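Local coordinates for Pol protein (Human T-cell leukemia virus type I, PDB 6TJU), which probably binds DNA during viral genome integration, through this SH3-like C-terminal domain of the integrase part of Pol, at residues G37-P42 with R54-A59. Sequence-based numbering, arbitrary orientation.
Sequences GAALIP and RLLKRA
Strands 38-42 and 56-59 cross steeply and come nearest at Ala-39 and Leu-56, whose CA atoms lie 8.4 Å apart, a separation too wide for backbone pairing and filled by side chains. All the apolar contacts between 37-42 and 54-59 run through Leu-56. Its CG sits beside the backbone N and anti to the carbonyl carbon (chi1 -63°), and with chi2 at 178° the two methyls fork over the opposing strand. CD1 meets the methyl of Ala-39 at 3.8 Å from CB, and Leu-56 CD1 also lies 4.2 Å from the backbone N of Ala-39. The other branch, CD2, approaches Ile-41 more loosely, 4.3 Å from its CG1. Ala-39 and Ile-41, two residues apart on one strand, both direct their CB toward 54-59. Such packing of one small antiparallel sheet across another is that of the SH3-like barrel of retroviral integrase C-terminal domains: 38-42 is the middle strand of one sheet, between 33-35 and 48-52, whereas 56-59 borders the other, next to 12-15. Tyr-13 touches both Ala-39 and Leu-56, and Phe-15 touches both Ile-41 and Leu-56, bringing aromatic side chains of strand 12-15 into the same core. From strand 48-52, Ile-51 packs on Leu-56 as well as Ile-41; the backbone of Ile-51 is hydrogen-bonded to that of Ala-39.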
loop_
_atom_site.group_PDB
_atom_site.type_symbol
_atom_site.label_atom_id
_atom_site.label_comp_id
_atom_site.label_asym_id
_atom_site.label_seq_id
_atom_site.Cartn_x
_atom_site.Cartn_y
_atom_site.Cartn_z
ATOM N N GLY A 37 -9.738 4.837 -6.708
ATOM C CA GLY A 37 -8.415 5.342 -7.124
ATOM C C GLY A 37 -7.319 5.357 -6.058
ATOM O O GLY A 37 -6.242 5.910 -6.394
ATOM N N ALA A 38 -7.509 4.812 -4.841
ATOM C CA ALA A 38 -6.450 4.842 -3.798
ATOM C C ALA A 38 -6.663 3.782 -2.713
ATOM O O ALA A 38 -7.810 3.383 -2.474
ATOM C CB ALA A 38 -6.343 6.221 -3.178
ATOM N N ALA A 39 -5.570 3.354 -2.072
ATOM C CA ALA A 39 -5.629 2.491 -0.873
ATOM C C ALA A 39 -4.935 3.198 0.285
ATOM O O ALA A 39 -3.945 3.968 0.057
ATOM C CB ALA A 39 -5.002 1.148 -1.151
ATOM N N LEU A 40 -5.432 2.963 1.497
ATOM C CA LEU A 40 -4.817 3.546 2.716
ATOM C C LEU A 40 -3.757 2.573 3.233
ATOM O O LEU A 40 -4.098 1.483 3.717
ATOM C CB LEU A 40 -5.886 3.844 3.761
ATOM C CG LEU A 40 -5.381 4.553 5.005
ATOM C CD1 LEU A 40 -4.822 5.927 4.687
ATOM C CD2 LEU A 40 -6.512 4.662 5.991
ATOM N N ILE A 41 -2.508 2.979 3.103
ATOM C CA ILE A 41 -1.325 2.126 3.369
ATOM C C ILE A 41 -0.608 2.654 4.595
ATOM O O ILE A 41 -0.334 3.833 4.659
ATOM C CB ILE A 41 -0.372 2.108 2.166
ATOM C CG1 ILE A 41 -1.053 1.692 0.850
ATOM C CG2 ILE A 41 0.805 1.228 2.532
ATOM C CD1 ILE A 41 -1.848 0.386 0.915
ATOM N N PRO A 42 -0.264 1.800 5.586
ATOM C CA PRO A 42 0.648 2.199 6.651
ATOM C C PRO A 42 2.029 2.510 6.070
ATOM O O PRO A 42 2.564 1.658 5.425
ATOM C CB PRO A 42 0.729 0.975 7.570
ATOM C CG PRO A 42 -0.493 0.143 7.238
ATOM C CD PRO A 42 -0.807 0.449 5.794
ATOM N N ARG A 54 -1.839 4.034 -9.353
ATOM C CA ARG A 54 -0.695 4.013 -10.272
ATOM C C ARG A 54 0.577 3.770 -9.449
ATOM O O ARG A 54 1.510 3.289 -10.031
ATOM C CB ARG A 54 -0.645 5.278 -11.137
ATOM C CG ARG A 54 -0.269 6.533 -10.373
ATOM C CD ARG A 54 -0.021 7.689 -11.313
ATOM N NE ARG A 54 0.690 8.653 -10.505
ATOM C CZ ARG A 54 0.090 9.447 -9.630
ATOM N NH1 ARG A 54 -1.245 9.457 -9.526
ATOM N NH2 ARG A 54 0.834 10.254 -8.884
ATOM N N LEU A 55 0.599 4.047 -8.144
ATOM C CA LEU A 55 1.778 3.768 -7.280
ATOM C C LEU A 55 1.617 2.503 -6.419
ATOM O O LEU A 55 2.329 2.370 -5.385
ATOM C CB LEU A 55 2.050 5.022 -6.459
ATOM C CG LEU A 55 2.390 6.232 -7.322
ATOM C CD1 LEU A 55 2.418 7.467 -6.454
ATOM C CD2 LEU A 55 3.707 6.075 -8.073
ATOM N N LEU A 56 0.753 1.584 -6.853
ATOM C CA LEU A 56 0.486 0.306 -6.160
ATOM C C LEU A 56 0.664 -0.870 -7.105
ATOM O O LEU A 56 0.418 -0.747 -8.313
ATOM C CB LEU A 56 -0.932 0.255 -5.598
ATOM C CG LEU A 56 -1.238 1.288 -4.527
ATOM C CD1 LEU A 56 -2.690 1.141 -4.108
ATOM C CD2 LEU A 56 -0.298 1.084 -3.351
ATOM N N LYS A 57 1.074 -1.986 -6.514
ATOM C CA LYS A 57 1.039 -3.290 -7.206
ATOM C C LYS A 57 0.417 -4.289 -6.235
ATOM O O LYS A 57 0.894 -4.386 -5.095
ATOM C CB LYS A 57 2.426 -3.741 -7.702
ATOM C CG LYS A 57 3.089 -2.887 -8.768
ATOM C CD LYS A 57 2.526 -3.048 -10.154
ATOM C CE LYS A 57 3.282 -2.168 -11.115
ATOM N NZ LYS A 57 2.769 -2.319 -12.500
ATOM N N ARG A 58 -0.617 -4.987 -6.688
ATOM C CA ARG A 58 -1.366 -6.005 -5.914
ATOM C C ARG A 58 -0.515 -7.278 -5.712
ATOM O O ARG A 58 -0.229 -8.033 -6.686
ATOM C CB ARG A 58 -2.680 -6.239 -6.659
ATOM C CG ARG A 58 -3.526 -7.356 -6.088
ATOM C CD ARG A 58 -4.026 -7.002 -4.723
ATOM N NE ARG A 58 -5.127 -7.894 -4.417
ATOM C CZ ARG A 58 -6.364 -7.743 -4.860
ATOM N NH1 ARG A 58 -6.672 -6.732 -5.651
ATOM N NH2 ARG A 58 -7.290 -8.614 -4.505
ATOM N N ALA A 59 -0.161 -7.563 -4.461
ATOM C CA ALA A 59 0.539 -8.794 -4.068
ATOM C C ALA A 59 -0.487 -9.860 -3.731
ATOM O O ALA A 59 -1.603 -9.497 -3.454
ATOM C CB ALA A 59 1.457 -8.523 -2.899
#